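Local coordinates for PCF11 protein (Saccharomyces cerevisiae, PDB 1SZ9) that probably binds the carboxy-terminal domain of RNA polymerase II through its CTD-interacting domain, linking transcription to 3'-end processing of mRNA, at residues A[10-15]-A[46-51]. Numbering follows the deposited sequence.
Sequences KDFNSI and DAIESR
The ring of Phe12 meets Ala47 and Ile48 with its edge. Phe44 stacks with the ring, while this edge is left for the aliphatic groups. Ile48 CG1 lies in the ring plane, 3.9 Å from Phe12 CE2, and Ile48 CD1 sits beside the same rim, 3.9 Å from Phe12 CZ; further back, Phe12 CD2 comes within 4.1 Å of Ala47 CB. With CG anti to the backbone N (chi1 -169°), the ring is carried across to the other helix, where a flat hydrocarbon can spread its rim over two successive residues. The branched, buried Ile48 suits that rim by offering both CG1 and CD1. Ala47 suits its place because its lone methyl admits the neighbouring helix closely: Asn13 and Ala47 have their CA atoms 6.5 Å apart. The polar Asn13 fits the partly exposed border, its OD1 resting 3.3 Å from Ala47 CB in van der Waals contact. Were Phe12 replaced by alanine, a gap would probably open beside Ile48 and Phe44 would lose its stacking partner. The two segments run in roughly the same direction, 27° apart, their axes approaching to 10.4 Å, within the all-helical CID domain, a right-handed superhelical array of arm-repeat type. Leu30 of helix 24-36 touches Phe12, and Ile48 also packs on Leu67 and Ile70, so the joint between helix 3-16 and helix 41-54 also abuts helices 24-36 and 57-73.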
loop_
_atom_site.group_PDB
_atom_site.type_symbol
_atom_site.label_atom_id
_atom_site.label_comp_id
_atom_site.label_asym_id
_atom_site.label_seq_id
_atom_site.Cartn_x
_atom_site.Cartn_y
_atom_site.Cartn_z
ATOM N N LYS A 10 7.603 -3.494 -16.862
ATOM C CA LYS A 10 6.568 -4.359 -17.431
ATOM C C LYS A 10 6.471 -5.653 -16.638
ATOM O O LYS A 10 5.394 -6.206 -16.450
ATOM C CB LYS A 10 6.863 -4.677 -18.898
ATOM C CG LYS A 10 6.501 -3.556 -19.844
ATOM C CD LYS A 10 6.780 -3.935 -21.288
ATOM C CE LYS A 10 6.314 -2.845 -22.239
ATOM N NZ LYS A 10 6.619 -3.213 -23.655
ATOM N N ASP A 11 7.616 -6.128 -16.178
ATOM C CA ASP A 11 7.676 -7.347 -15.398
ATOM C C ASP A 11 6.968 -7.101 -14.056
ATOM O O ASP A 11 6.242 -7.975 -13.564
ATOM C CB ASP A 11 9.152 -7.732 -15.206
ATOM C CG ASP A 11 9.345 -8.986 -14.365
ATOM O OD1 ASP A 11 8.711 -10.029 -14.641
ATOM O OD2 ASP A 11 10.164 -8.931 -13.422
ATOM N N PHE A 12 7.161 -5.911 -13.481
ATOM C CA PHE A 12 6.523 -5.563 -12.194
ATOM C C PHE A 12 5.009 -5.561 -12.403
ATOM O O PHE A 12 4.270 -6.178 -11.634
ATOM C CB PHE A 12 6.974 -4.168 -11.707
ATOM C CG PHE A 12 6.579 -3.847 -10.280
ATOM C CD1 PHE A 12 7.387 -4.230 -9.206
ATOM C CD2 PHE A 12 5.410 -3.144 -10.011
ATOM C CE1 PHE A 12 7.037 -3.908 -7.882
ATOM C CE2 PHE A 12 5.051 -2.823 -8.682
ATOM C CZ PHE A 12 5.876 -3.209 -7.625
ATOM N N ASN A 13 4.556 -4.874 -13.449
ATOM C CA ASN A 13 3.119 -4.798 -13.745
ATOM C C ASN A 13 2.510 -6.175 -13.997
ATOM O O ASN A 13 1.430 -6.488 -13.510
ATOM C CB ASN A 13 2.850 -3.925 -14.980
ATOM C CG ASN A 13 2.904 -2.439 -14.678
ATOM O OD1 ASN A 13 2.134 -1.931 -13.869
ATOM N ND2 ASN A 13 3.808 -1.731 -15.339
ATOM N N SER A 14 3.215 -6.991 -14.771
ATOM C CA SER A 14 2.745 -8.327 -15.116
ATOM C C SER A 14 2.501 -9.185 -13.876
ATOM O O SER A 14 1.500 -9.901 -13.769
ATOM C CB SER A 14 3.776 -8.987 -16.039
ATOM O OG SER A 14 3.481 -10.351 -16.254
ATOM N N ILE A 15 3.437 -9.121 -12.941
ATOM C CA ILE A 15 3.314 -9.869 -11.708
ATOM C C ILE A 15 2.155 -9.294 -10.873
ATOM O O ILE A 15 1.327 -10.030 -10.336
ATOM C CB ILE A 15 4.639 -9.802 -10.926
ATOM C CG1 ILE A 15 5.715 -10.569 -11.709
ATOM C CG2 ILE A 15 4.453 -10.354 -9.514
ATOM C CD1 ILE A 15 7.119 -10.432 -11.147
ATOM N N ASP A 46 3.404 4.123 -8.962
ATOM C CA ASP A 46 2.243 4.396 -9.803
ATOM C C ASP A 46 1.515 3.132 -10.207
ATOM O O ASP A 46 0.297 3.115 -10.291
ATOM C CB ASP A 46 2.641 5.191 -11.039
ATOM C CG ASP A 46 2.994 6.629 -10.704
ATOM O OD1 ASP A 46 2.505 7.148 -9.666
ATOM O OD2 ASP A 46 3.746 7.239 -11.487
ATOM N N ALA A 47 2.264 2.065 -10.444
ATOM C CA ALA A 47 1.660 0.792 -10.808
ATOM C C ALA A 47 0.775 0.287 -9.646
ATOM O O ALA A 47 -0.350 -0.155 -9.859
ATOM C CB ALA A 47 2.749 -0.220 -11.114
ATOM N N ILE A 48 1.285 0.361 -8.417
ATOM C CA ILE A 48 0.514 -0.098 -7.273
ATOM C C ILE A 48 -0.694 0.797 -6.992
ATOM O O ILE A 48 -1.777 0.289 -6.742
ATOM C CB ILE A 48 1.415 -0.222 -6.019
ATOM C CG1 ILE A 48 2.351 -1.416 -6.201
ATOM C CG2 ILE A 48 0.577 -0.468 -4.751
ATOM C CD1 ILE A 48 3.349 -1.569 -5.106
ATOM N N GLU A 49 -0.518 2.115 -7.037
ATOM C CA GLU A 49 -1.640 3.027 -6.784
ATOM C C GLU A 49 -2.697 2.861 -7.868
ATOM O O GLU A 49 -3.898 2.895 -7.584
ATOM C CB GLU A 49 -1.180 4.491 -6.722
ATOM C CG GLU A 49 -0.146 4.759 -5.622
ATOM C CD GLU A 49 -0.018 6.231 -5.246
ATOM O OE1 GLU A 49 -0.358 7.097 -6.074
ATOM O OE2 GLU A 49 0.433 6.531 -4.115
ATOM N N SER A 50 -2.241 2.667 -9.105
ATOM C CA SER A 50 -3.151 2.465 -10.226
ATOM C C SER A 50 -3.965 1.192 -9.990
ATOM O O SER A 50 -5.192 1.201 -10.138
ATOM C CB SER A 50 -2.361 2.373 -11.547
ATOM O OG SER A 50 -3.221 2.054 -12.621
ATOM N N ARG A 51 -3.293 0.098 -9.616
ATOM C CA ARG A 51 -4.007 -1.155 -9.340
ATOM C C ARG A 51 -5.033 -0.971 -8.211
ATOM O O ARG A 51 -6.183 -1.396 -8.329
ATOM C CB ARG A 51 -3.037 -2.307 -8.983
ATOM C CG ARG A 51 -3.737 -3.438 -8.215
ATOM C CD ARG A 51 -3.467 -4.882 -8.656
ATOM N NE ARG A 51 -4.051 -5.199 -9.949
ATOM C CZ ARG A 51 -4.761 -6.291 -10.235
ATOM N NH1 ARG A 51 -5.013 -7.230 -9.322
ATOM N NH2 ARG A 51 -5.221 -6.445 -11.469
#